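PDB 2P7Q: glyoxalase family protein, which catalyses the hydration of the antibiotic fosfomycin, probably with manganese(II) as cofactor, and so confers fosfomycin resistance. Local coordinates for residues Leu5-Leu10 / Trp53-Glu58; Gln23-Ala28 / Glu84-Leu89; Tyr67-Phe72 / Asn114-Leu119; Leu89-Lys94 / Ile107-Phe112. The protein carries 1 engineered substitution. All coordinates share one frame; numbering follows the deposited sequence.

Contact 1: residues Leu5-Leu10 / Trp53-Glu58; sequences LSHITL and WICIME. With MN (manganese (II) ion), chain I; GG6 ([(1S,2S)-1,2-dihydroxypropyl]phosphonic acid), chain J.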
# COMPACT_ATOMS: atom_id res chain seq x y z
N LEU A 5 -4.65 9.47 -0.19
CA LEU A 5 -4.74 8.13 0.41
C LEU A 5 -5.70 8.14 1.59
O LEU A 5 -5.63 9.02 2.45
CB LEU A 5 -3.35 7.70 0.88
CG LEU A 5 -3.14 6.24 1.30
CD1 LEU A 5 -3.31 5.31 0.10
CD2 LEU A 5 -1.73 6.09 1.87
N SER A 6 -6.61 7.18 1.64
CA SER A 6 -7.54 7.13 2.76
C SER A 6 -6.89 6.34 3.88
O SER A 6 -6.67 6.85 4.98
CB SER A 6 -8.83 6.44 2.37
OG SER A 6 -9.72 6.41 3.47
N HIS A 7 -6.59 5.08 3.59
CA HIS A 7 -5.98 4.18 4.55
C HIS A 7 -5.57 2.88 3.87
O HIS A 7 -5.89 2.65 2.71
CB HIS A 7 -6.98 3.86 5.67
CG HIS A 7 -8.24 3.20 5.20
ND1 HIS A 7 -9.35 3.91 4.82
CD2 HIS A 7 -8.56 1.89 5.07
CE1 HIS A 7 -10.31 3.07 4.47
NE2 HIS A 7 -9.85 1.84 4.61
N ILE A 8 -4.86 2.04 4.61
CA ILE A 8 -4.40 0.75 4.11
C ILE A 8 -4.75 -0.28 5.17
O ILE A 8 -4.36 -0.15 6.33
CB ILE A 8 -2.88 0.77 3.87
CG1 ILE A 8 -2.53 1.86 2.86
CG2 ILE A 8 -2.40 -0.59 3.40
CD1 ILE A 8 -1.06 1.97 2.50
N THR A 9 -5.51 -1.30 4.79
CA THR A 9 -5.92 -2.32 5.73
C THR A 9 -5.23 -3.64 5.49
O THR A 9 -5.36 -4.23 4.42
CB THR A 9 -7.45 -2.56 5.64
OG1 THR A 9 -8.15 -1.38 6.03
CG2 THR A 9 -7.87 -3.71 6.53
N LEU A 10 -4.48 -4.11 6.48
CA LEU A 10 -3.81 -5.39 6.36
C LEU A 10 -4.54 -6.42 7.20
O LEU A 10 -5.19 -6.09 8.19
CB LEU A 10 -2.36 -5.28 6.82
CG LEU A 10 -1.54 -4.27 6.03
CD1 LEU A 10 -0.10 -4.29 6.53
CD2 LEU A 10 -1.61 -4.60 4.53
N TRP A 53 -2.81 6.36 7.76
CA TRP A 53 -3.78 5.67 8.60
C TRP A 53 -3.74 4.16 8.26
O TRP A 53 -4.27 3.72 7.25
CB TRP A 53 -5.17 6.28 8.34
CG TRP A 53 -6.34 5.57 8.95
CD1 TRP A 53 -6.31 4.61 9.93
CD2 TRP A 53 -7.73 5.77 8.63
NE1 TRP A 53 -7.59 4.20 10.23
CE2 TRP A 53 -8.48 4.89 9.45
CE3 TRP A 53 -8.41 6.60 7.73
CZ2 TRP A 53 -9.88 4.82 9.39
CZ3 TRP A 53 -9.81 6.53 7.68
CH2 TRP A 53 -10.52 5.64 8.50
N ILE A 54 -3.08 3.37 9.12
CA ILE A 54 -2.96 1.93 8.91
C ILE A 54 -3.95 1.15 9.76
O ILE A 54 -4.07 1.39 10.95
CB ILE A 54 -1.55 1.41 9.29
CG1 ILE A 54 -0.47 2.29 8.68
CG2 ILE A 54 -1.38 -0.03 8.81
CD1 ILE A 54 -0.47 2.29 7.18
N CYS A 55 -4.66 0.21 9.14
CA CYS A 55 -5.62 -0.61 9.85
C CYS A 55 -5.21 -2.07 9.85
O CYS A 55 -4.79 -2.61 8.82
CB CYS A 55 -7.00 -0.49 9.22
SG CYS A 55 -7.73 1.13 9.40
N ILE A 56 -5.33 -2.71 11.00
CA ILE A 56 -4.98 -4.11 11.16
C ILE A 56 -6.21 -4.87 11.65
O ILE A 56 -6.83 -4.50 12.64
CB ILE A 56 -3.82 -4.28 12.17
CG1 ILE A 56 -2.62 -3.42 11.75
CG2 ILE A 56 -3.40 -5.73 12.26
CD1 ILE A 56 -1.99 -3.83 10.41
N MET A 57 -6.57 -5.93 10.93
CA MET A 57 -7.72 -6.76 11.26
C MET A 57 -7.27 -8.20 11.40
O MET A 57 -6.39 -8.65 10.67
CB MET A 57 -8.77 -6.70 10.16
CG MET A 57 -9.60 -5.44 10.14
SD MET A 57 -10.90 -5.59 8.90
CE MET A 57 -11.97 -6.78 9.66
N GLU A 58 -7.88 -8.93 12.33
CA GLU A 58 -7.50 -10.32 12.55
C GLU A 58 -8.38 -11.22 11.68
O GLU A 58 -9.59 -11.03 11.61
CB GLU A 58 -7.63 -10.67 14.04
CG GLU A 58 -6.83 -11.91 14.50
CD GLU A 58 -6.70 -12.03 16.02
OE1 GLU A 58 -7.74 -12.09 16.72
OE2 GLU A 58 -5.56 -12.06 16.53
MN MN I . -11.06 -0.10 4.24
O1 GG6 J . -12.70 0.67 4.75
C2 GG6 J . -13.47 0.81 5.96
C3 GG6 J . -14.98 0.99 5.60
C1 GG6 J . -13.31 -0.44 6.89
O2 GG6 J . -13.79 -1.67 6.31
P GG6 J . -11.62 -0.72 7.40
O3 GG6 J . -11.04 0.62 8.01
O4 GG6 J . -11.64 -1.74 8.42
O5 GG6 J . -10.71 -1.19 6.21
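C55 O receives two groups from the facing strand. L10 N donates a hydrogen bond to C55 O at 2.8 Å, and T9 CA adds a CA-H...O contact. I8 O is held likewise: C55 N reaches I8 O at 2.8 Å in a nearly straight bond (177°). The bonds from I8 N to W53 O and from M57 N to L10 O complete a parallel ladder in a glyoxalase-fold sheet that carries H7 and T9 of the site. H7 CG lies between its backbone N and carbonyl carbon (chi1 60°), and the ring stands beside the W53 indole with the planes 48° apart. H7 CB sits over one indole face, 3.6 Å from W53 CD2. H7 ND1 donates to S6 OG, which helps fix the ring's rotation, while H7 NE2 binds manganese at 2.3 Å. T9 OG1 donates to phosphonate O5 of the bound diol at 2.6 Å. H69 and E118 of the second subunit complete the protein ligands of this metal. On the other face, L10 CB meets I56 CD1 at 3.9 Å. Strand 44-49 flanks 53-58, helix 15-26 packs on I56, and a strand of the second subunit pairs with 5-10.

Contact 2: residues Gln23-Ala28 / Glu84-Leu89; sequences QNIFNA and ERIKAL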
# COMPACT_ATOMS: atom_id res chain seq x y z
N GLN A 23 4.54 -1.01 16.35
CA GLN A 23 4.95 -0.01 17.32
C GLN A 23 6.46 0.01 17.50
O GLN A 23 7.06 1.07 17.67
CB GLN A 23 4.25 -0.26 18.65
CG GLN A 23 2.75 -0.42 18.50
CD GLN A 23 2.06 -0.75 19.80
OE1 GLN A 23 2.57 -1.52 20.61
NE2 GLN A 23 0.87 -0.18 20.01
N ASN A 24 7.09 -1.16 17.46
CA ASN A 24 8.53 -1.22 17.64
C ASN A 24 9.28 -0.61 16.46
O ASN A 24 10.07 0.32 16.61
CB ASN A 24 9.02 -2.66 17.84
CG ASN A 24 8.80 -3.17 19.25
OD1 ASN A 24 8.48 -2.41 20.16
ND2 ASN A 24 8.97 -4.47 19.43
N ILE A 25 9.02 -1.14 15.27
CA ILE A 25 9.68 -0.68 14.06
C ILE A 25 9.26 0.69 13.55
O ILE A 25 10.09 1.59 13.38
CB ILE A 25 9.49 -1.72 12.94
CG1 ILE A 25 10.02 -3.07 13.41
CG2 ILE A 25 10.21 -1.27 11.68
CD1 ILE A 25 9.88 -4.18 12.41
N PHE A 26 7.96 0.88 13.32
CA PHE A 26 7.46 2.13 12.79
C PHE A 26 7.01 3.18 13.80
O PHE A 26 6.42 4.18 13.40
CB PHE A 26 6.30 1.86 11.83
CG PHE A 26 6.60 0.83 10.79
CD1 PHE A 26 6.36 -0.52 11.03
CD2 PHE A 26 7.11 1.19 9.55
CE1 PHE A 26 6.62 -1.49 10.06
CE2 PHE A 26 7.37 0.23 8.57
CZ PHE A 26 7.12 -1.11 8.83
N ASN A 27 7.26 2.98 15.08
CA ASN A 27 6.82 3.95 16.08
C ASN A 27 5.33 4.21 15.84
O ASN A 27 4.85 5.33 16.02
CB ASN A 27 7.59 5.28 15.92
CG ASN A 27 9.07 5.17 16.32
OD1 ASN A 27 9.81 4.33 15.81
ND2 ASN A 27 9.49 6.04 17.23
N ALA A 28 4.60 3.17 15.43
CA ALA A 28 3.17 3.31 15.14
C ALA A 28 2.35 3.77 16.34
O ALA A 28 2.45 3.20 17.43
CB ALA A 28 2.62 2.00 14.60
N GLU A 84 19.42 -2.22 12.07
CA GLU A 84 19.82 -2.75 13.36
C GLU A 84 18.53 -3.09 14.13
O GLU A 84 18.41 -4.16 14.72
CB GLU A 84 20.64 -1.69 14.10
CG GLU A 84 21.35 -2.17 15.33
CD GLU A 84 22.46 -3.14 15.00
OE1 GLU A 84 23.34 -2.78 14.19
OE2 GLU A 84 22.46 -4.26 15.57
N ARG A 85 17.56 -2.18 14.10
CA ARG A 85 16.28 -2.35 14.77
C ARG A 85 15.49 -3.54 14.23
O ARG A 85 14.81 -4.23 14.99
CB ARG A 85 15.43 -1.09 14.61
CG ARG A 85 16.07 0.14 15.18
CD ARG A 85 15.27 1.37 14.81
NE ARG A 85 13.89 1.27 15.25
CZ ARG A 85 13.05 2.30 15.29
NH1 ARG A 85 13.46 3.50 14.91
NH2 ARG A 85 11.82 2.14 15.74
N ILE A 86 15.56 -3.75 12.93
CA ILE A 86 14.86 -4.85 12.29
C ILE A 86 15.56 -6.15 12.70
O ILE A 86 14.92 -7.10 13.15
CB ILE A 86 14.89 -4.70 10.75
CG1 ILE A 86 14.11 -3.45 10.34
CG2 ILE A 86 14.31 -5.91 10.08
CD1 ILE A 86 12.69 -3.44 10.79
N LYS A 87 16.87 -6.16 12.54
CA LYS A 87 17.69 -7.32 12.89
C LYS A 87 17.48 -7.70 14.37
O LYS A 87 17.35 -8.88 14.71
CB LYS A 87 19.17 -6.99 12.64
CG LYS A 87 20.11 -8.17 12.76
CD LYS A 87 21.58 -7.75 12.68
CE LYS A 87 21.93 -7.06 11.36
NZ LYS A 87 23.37 -6.65 11.28
N ALA A 88 17.43 -6.70 15.24
CA ALA A 88 17.26 -6.94 16.67
C ALA A 88 15.94 -7.59 17.04
O ALA A 88 15.77 -8.02 18.18
CB ALA A 88 17.42 -5.64 17.42
N LEU A 89 15.00 -7.66 16.11
CA LEU A 89 13.71 -8.27 16.40
C LEU A 89 13.59 -9.57 15.61
O LEU A 89 12.53 -10.17 15.54
CB LEU A 89 12.57 -7.31 16.04
CG LEU A 89 12.49 -6.02 16.88
CD1 LEU A 89 11.39 -5.12 16.37
CD2 LEU A 89 12.25 -6.37 18.33
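I25, R85 and L89 bury the most surface here. R85 makes the polar contacts; I25 and L89 make apolar ones. R85 works through one nitrogen. R85 NH2 donates to N24 O at 2.7 Å. The same NH2 also donates to N27 OD1 at 3.0 Å, in an almost straight bond (175°). Both acceptors lie in the guanidinium plane, so the two bonds fix its orientation at the C-terminal part of helix 15-26. A bend in the arginine chain (chi3 57°) brings the group there. I25 O lies over one face of the guanidinium, 3.6 Å from R85 CZ, but its angle is too poor for a hydrogen bond. The positive charge beside these carbonyls would probably suit the negative end of the helix dipole. N27 is the first residue to leave helical angles. Its phi is positive, and its amide plane stands 62° from the guanidinium.

I25 carries the apolar part. Its side chain crosses I86 at about a right angle. I25 CD1 and I86 CD1 are modelled 3.3 Å apart, closer than methyls normally pack, so the exact separation is doubtful. L89 slides past I25 in the opposite direction, with L89 CD1 3.9 Å from I25 CG1. L89 CD1 also rests on N24 CB at 3.7 Å, on the exposed side.

The F26 ring packs on F72 and F117. Helices 15-26 and 79-87 meet here by their C-terminal parts, one following strand 4-12 and the other strand 69-73. This is consistent with the paired beta-alpha-beta-beta-beta modules of the glyoxalase fold.

Contact 3: residues Tyr67-Phe72 / Asn114-Leu119; sequences YNHIAF and NHLFEL. With MN (manganese (II) ion), chain G; GG6 ([(1S,2S)-1,2-dihydroxypropyl]phosphonic acid), chain H.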
# COMPACT_ATOMS: atom_id res chain seq x y z
N TYR A 67 5.93 -9.44 -4.72
CA TYR A 67 6.70 -8.21 -4.71
C TYR A 67 5.83 -7.00 -4.48
O TYR A 67 6.31 -5.88 -4.46
CB TYR A 67 7.50 -8.06 -6.00
CG TYR A 67 8.51 -6.94 -5.96
CD1 TYR A 67 9.39 -6.81 -4.88
CD2 TYR A 67 8.59 -5.99 -6.99
CE1 TYR A 67 10.32 -5.76 -4.82
CE2 TYR A 67 9.50 -4.94 -6.94
CZ TYR A 67 10.36 -4.82 -5.86
OH TYR A 67 11.25 -3.77 -5.80
N ASN A 68 4.53 -7.22 -4.29
CA ASN A 68 3.65 -6.10 -3.99
C ASN A 68 4.14 -5.61 -2.64
O ASN A 68 4.33 -6.41 -1.71
CB ASN A 68 2.20 -6.56 -3.86
CG ASN A 68 1.58 -6.95 -5.20
OD1 ASN A 68 1.13 -6.10 -5.97
ND2 ASN A 68 1.57 -8.25 -5.48
N HIS A 69 4.36 -4.30 -2.51
CA HIS A 69 4.82 -3.76 -1.24
C HIS A 69 4.44 -2.31 -0.96
O HIS A 69 4.03 -1.57 -1.86
CB HIS A 69 6.35 -3.91 -1.09
CG HIS A 69 7.15 -3.21 -2.15
ND1 HIS A 69 7.46 -3.80 -3.35
CD2 HIS A 69 7.73 -1.99 -2.16
CE1 HIS A 69 8.21 -2.97 -4.06
NE2 HIS A 69 8.39 -1.87 -3.36
N ILE A 70 4.57 -1.93 0.30
CA ILE A 70 4.29 -0.58 0.75
C ILE A 70 5.66 -0.07 1.13
O ILE A 70 6.47 -0.82 1.67
CB ILE A 70 3.36 -0.59 1.96
CG1 ILE A 70 2.14 -1.47 1.66
CG2 ILE A 70 2.90 0.82 2.28
CD1 ILE A 70 1.10 -1.48 2.76
N ALA A 71 5.94 1.19 0.84
CA ALA A 71 7.25 1.74 1.14
C ALA A 71 7.18 3.04 1.90
O ALA A 71 6.46 3.95 1.50
CB ALA A 71 8.03 1.94 -0.14
N PHE A 72 7.94 3.12 2.99
CA PHE A 72 7.98 4.32 3.80
C PHE A 72 9.27 5.04 3.54
O PHE A 72 10.28 4.42 3.15
CB PHE A 72 7.86 3.98 5.29
CG PHE A 72 6.53 3.41 5.66
CD1 PHE A 72 6.27 2.05 5.49
CD2 PHE A 72 5.51 4.23 6.10
CE1 PHE A 72 5.00 1.52 5.76
CE2 PHE A 72 4.23 3.72 6.37
CZ PHE A 72 3.98 2.36 6.19
N ASN A 114 3.34 -12.40 5.69
CA ASN A 114 3.71 -12.22 4.29
C ASN A 114 3.51 -10.82 3.71
O ASN A 114 3.31 -10.69 2.50
CB ASN A 114 2.95 -13.19 3.40
CG ASN A 114 3.31 -14.63 3.67
OD1 ASN A 114 4.46 -14.95 3.97
ND2 ASN A 114 2.33 -15.51 3.54
N HIS A 115 3.53 -9.78 4.54
CA HIS A 115 3.37 -8.43 4.03
C HIS A 115 4.75 -7.84 3.78
O HIS A 115 5.50 -7.59 4.72
CB HIS A 115 2.63 -7.55 5.03
CG HIS A 115 1.21 -7.96 5.27
ND1 HIS A 115 0.87 -9.03 6.08
CD2 HIS A 115 0.04 -7.42 4.86
CE1 HIS A 115 -0.44 -9.11 6.17
NE2 HIS A 115 -0.97 -8.15 5.44
N LEU A 116 5.09 -7.60 2.51
CA LEU A 116 6.40 -7.04 2.18
C LEU A 116 6.41 -5.54 2.49
O LEU A 116 5.56 -4.78 2.02
CB LEU A 116 6.73 -7.27 0.71
CG LEU A 116 8.14 -6.88 0.27
CD1 LEU A 116 9.18 -7.58 1.12
CD2 LEU A 116 8.34 -7.24 -1.19
N PHE A 117 7.38 -5.13 3.30
CA PHE A 117 7.53 -3.74 3.68
C PHE A 117 8.87 -3.25 3.19
O PHE A 117 9.76 -4.04 2.87
CB PHE A 117 7.48 -3.56 5.21
CG PHE A 117 6.10 -3.62 5.79
CD1 PHE A 117 5.55 -4.84 6.16
CD2 PHE A 117 5.34 -2.47 5.91
CE1 PHE A 117 4.24 -4.91 6.64
CE2 PHE A 117 4.03 -2.53 6.39
CZ PHE A 117 3.48 -3.75 6.75
N GLU A 118 9.01 -1.93 3.15
CA GLU A 118 10.25 -1.32 2.71
C GLU A 118 10.46 0.04 3.32
O GLU A 118 9.53 0.82 3.46
CB GLU A 118 10.30 -1.19 1.19
CG GLU A 118 11.33 -0.17 0.70
CD GLU A 118 11.30 0.02 -0.81
OE1 GLU A 118 10.19 -0.11 -1.39
OE2 GLU A 118 12.36 0.30 -1.40
N LEU A 119 11.70 0.32 3.68
CA LEU A 119 12.08 1.61 4.21
C LEU A 119 13.01 2.14 3.12
O LEU A 119 14.15 1.68 2.99
CB LEU A 119 12.81 1.45 5.55
CG LEU A 119 11.95 0.93 6.69
CD1 LEU A 119 12.80 0.81 7.95
CD2 LEU A 119 10.80 1.88 6.93
MN MN G . 9.84 -0.06 -3.79
O1 GG6 H . 11.89 0.26 -4.20
C2 GG6 H . 12.31 0.99 -5.39
C3 GG6 H . 13.85 1.29 -5.29
C1 GG6 H . 12.02 0.16 -6.70
O2 GG6 H . 12.74 -1.07 -6.69
P GG6 H . 10.30 -0.22 -6.90
O3 GG6 H . 9.46 1.09 -6.95
O4 GG6 H . 10.15 -0.96 -8.12
O5 GG6 H . 9.78 -1.11 -5.69
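Strands 69-72 and 116-119 run parallel at 21° to each other, with H69 level with L116 and F72 level with L119. The pair belongs to the glyoxalase fold, and one of its faces carries a metal site. F72 N donates to E118 O at 2.8 Å. The bond from I70 N to L116 O is long and weak.

H69 and E118 project from the metal-binding face. H69 ND1 donates to Y67 O at 2.6 Å, and the acceptor lies near the ring plane. This bond orients the imidazole and points H69 NE2 at the manganese. E118 reaches the same ion with an extended chain, CG anti to the backbone N. Its carboxylate stands 61° from the H69 ring, and its second oxygen, OE2, is bound by S106. H7 of the second subunit supplies a further ligand.

L116 lies alongside H69, with L116 CG 3.7 Å from H69 CB. L116 CD2 also touches the Y67 ring. Y67 presents a ring face to H69 CE1, and Y67 OH accepts a hydrogen bond from hydroxyl O2 of the bound diol.

The opposite face is apolar. The F72 and F117 rings point the same way and meet at their edges, F72 CE1 4.0 Å from F117 CD2. L119 CD2 packs on F72 CB. At the metal, H69 NE2 and E118 OE1 each bind manganese at 2.4 Å.

Contact 4: residues Leu89-Lys94 / Ile107-Phe112; sequences LGVEMK and IYFYDF. With GG6 ([(1S,2S)-1,2-dihydroxypropyl]phosphonic acid), chain H.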
# COMPACT_ATOMS: atom_id res chain seq x y z
N LEU A 89 15.00 -7.66 16.11
CA LEU A 89 13.71 -8.27 16.40
C LEU A 89 13.59 -9.57 15.61
O LEU A 89 12.53 -10.17 15.54
CB LEU A 89 12.57 -7.31 16.04
CG LEU A 89 12.49 -6.02 16.88
CD1 LEU A 89 11.39 -5.12 16.37
CD2 LEU A 89 12.25 -6.37 18.33
N GLY A 90 14.71 -10.00 15.03
CA GLY A 90 14.73 -11.23 14.27
C GLY A 90 13.72 -11.33 13.12
O GLY A 90 13.32 -12.43 12.75
N VAL A 91 13.30 -10.21 12.55
CA VAL A 91 12.36 -10.32 11.44
C VAL A 91 13.17 -10.55 10.17
O VAL A 91 14.29 -10.06 10.03
CB VAL A 91 11.46 -9.06 11.28
CG1 VAL A 91 10.93 -8.61 12.63
CG2 VAL A 91 12.20 -7.96 10.58
N GLU A 92 12.62 -11.34 9.26
CA GLU A 92 13.31 -11.66 8.01
C GLU A 92 13.54 -10.43 7.13
O GLU A 92 12.62 -9.64 6.93
CB GLU A 92 12.49 -12.70 7.24
CG GLU A 92 13.13 -13.17 5.96
CD GLU A 92 12.21 -14.05 5.14
OE1 GLU A 92 12.59 -14.40 3.99
OE2 GLU A 92 11.11 -14.39 5.65
N MET A 93 14.76 -10.28 6.62
CA MET A 93 15.13 -9.17 5.74
C MET A 93 15.65 -9.68 4.40
O MET A 93 16.56 -10.49 4.36
CB MET A 93 16.24 -8.32 6.35
CG MET A 93 15.82 -7.35 7.42
SD MET A 93 17.20 -6.27 7.89
CE MET A 93 17.89 -7.17 9.30
N LYS A 94 15.09 -9.20 3.29
CA LYS A 94 15.55 -9.61 1.96
C LYS A 94 16.96 -9.04 1.75
O LYS A 94 17.39 -8.14 2.46
CB LYS A 94 14.63 -9.08 0.87
CG LYS A 94 13.16 -9.46 1.01
CD LYS A 94 12.98 -10.98 1.14
CE LYS A 94 12.86 -11.67 -0.20
NZ LYS A 94 11.54 -11.40 -0.82
N ILE A 107 15.56 -1.04 2.40
CA ILE A 107 15.55 -2.17 3.33
C ILE A 107 14.21 -2.87 3.11
O ILE A 107 13.15 -2.25 3.26
CB ILE A 107 15.59 -1.75 4.82
CG1 ILE A 107 16.88 -0.99 5.15
CG2 ILE A 107 15.51 -2.97 5.71
CD1 ILE A 107 16.85 -0.37 6.54
N TYR A 108 14.24 -4.14 2.76
CA TYR A 108 13.00 -4.88 2.55
C TYR A 108 12.87 -5.92 3.66
O TYR A 108 13.88 -6.45 4.13
CB TYR A 108 12.99 -5.55 1.17
CG TYR A 108 12.57 -4.63 0.03
CD1 TYR A 108 13.51 -4.07 -0.83
CD2 TYR A 108 11.22 -4.35 -0.19
CE1 TYR A 108 13.11 -3.25 -1.90
CE2 TYR A 108 10.82 -3.54 -1.25
CZ TYR A 108 11.76 -3.00 -2.10
OH TYR A 108 11.33 -2.21 -3.16
N PHE A 109 11.64 -6.22 4.06
CA PHE A 109 11.43 -7.19 5.13
C PHE A 109 9.95 -7.52 5.29
O PHE A 109 9.09 -6.77 4.82
CB PHE A 109 11.99 -6.61 6.43
CG PHE A 109 11.34 -5.31 6.84
CD1 PHE A 109 10.20 -5.31 7.64
CD2 PHE A 109 11.87 -4.09 6.43
CE1 PHE A 109 9.60 -4.11 8.02
CE2 PHE A 109 11.28 -2.89 6.80
CZ PHE A 109 10.14 -2.90 7.59
N TYR A 110 9.63 -8.63 5.94
CA TYR A 110 8.23 -8.98 6.11
C TYR A 110 7.73 -8.79 7.53
O TYR A 110 8.50 -8.52 8.44
CB TYR A 110 7.97 -10.44 5.75
CG TYR A 110 8.39 -10.84 4.36
CD1 TYR A 110 9.71 -11.22 4.10
CD2 TYR A 110 7.47 -10.87 3.31
CE1 TYR A 110 10.09 -11.60 2.83
CE2 TYR A 110 7.84 -11.25 2.04
CZ TYR A 110 9.15 -11.61 1.81
OH TYR A 110 9.54 -12.00 0.57
N ASP A 111 6.42 -8.91 7.71
CA ASP A 111 5.84 -8.83 9.02
C ASP A 111 5.65 -10.32 9.29
O ASP A 111 6.45 -11.12 8.79
CB ASP A 111 4.50 -8.09 9.01
CG ASP A 111 3.46 -8.77 8.16
OD1 ASP A 111 2.27 -8.40 8.27
OD2 ASP A 111 3.83 -9.66 7.37
N PHE A 112 4.61 -10.72 10.01
CA PHE A 112 4.43 -12.14 10.29
C PHE A 112 3.40 -12.76 9.38
O PHE A 112 3.14 -13.97 9.46
CB PHE A 112 4.02 -12.34 11.74
CG PHE A 112 4.93 -11.68 12.72
CD1 PHE A 112 4.49 -10.61 13.48
CD2 PHE A 112 6.25 -12.10 12.84
CE1 PHE A 112 5.36 -9.95 14.34
CE2 PHE A 112 7.14 -11.45 13.70
CZ PHE A 112 6.69 -10.37 14.45
O1 GG6 H . 11.89 0.26 -4.20
C2 GG6 H . 12.31 0.99 -5.39
C3 GG6 H . 13.85 1.29 -5.29
C1 GG6 H . 12.02 0.16 -6.70
O2 GG6 H . 12.74 -1.07 -6.69
P GG6 H . 10.30 -0.22 -6.90
O3 GG6 H . 9.46 1.09 -6.95
O4 GG6 H . 10.15 -0.96 -8.12
O5 GG6 H . 9.78 -1.11 -5.69
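M93 and F109 face each other in a single bridge, and the backbone bonds lie on either side of it. K94 N donates to Y108 O at 3.1 Å. It approaches from 53° above the carbonyl plane and so misses the lone pairs. Y110 N gives a weak bond to E92 O. M93 CA adds a CA-H...O contact to Y108 O, and F109 CB lies 3.1 Å from E92 O.

Y110, the residue with the most surface buried here, is met by K94 and E92. K94 bends at chi2, chi3 and chi4, and this brings its chain obliquely to the Y110 ring, K94 CD 3.4 Å from Y110 CE1. K94 NZ is placed as donor to Y110 OH at 2.5 Å, a separation short enough to leave its detail doubtful. E92 lies alongside the ring, its carboxylate 40° from the ring plane. Its salt bridge is to R65, which also makes a cation-pi contact with Y110.

Apolar contacts are looser. M93 CG meets F109 CB at 4.0 Å, and M93 SD approaches I107 CG2. V91 CG2 reaches F109 CB at 4.4 Å.

Y108 belongs to the metal and ligand site. Y108 OH donates to O1 of the bound diol at 2.7 Å, and the Y108 ring meets H69 edge-to-face.

Loop 89-94 meets one edge of strand 106-110 at M93. This strand is outermost, within the chain, in a glyoxalase-fold sheet, and strand 116-120 pairs with its other edge. I86 of helix 79-87 packs on V91 and M93, and F26 of helix 15-26 on F109.

Overall arrangement
Strand 106-110 of contact 4 pairs with strand 116-120 of contact 3 in one sheet: F117 N lies 2.8 Å from F109 O, probably hydrogen-bonded. Both contacts reach the same bound diol. Contact 1 lies in the other sheet and touches contact 3 where L10 CD2 comes 3.3 Å from H115 CD2. It binds a second manganese and diol; its I8 side chain is about 13 Å from the manganese of contact 3. Each metal is shared between subunits. Contact 2 lies on the helices, away from both ligands. F26 CZ meets F117 CD2 of contact 3 at 3.7 Å. L89 belongs to both contact 2 and contact 4, whose centres are about 10 Å apart.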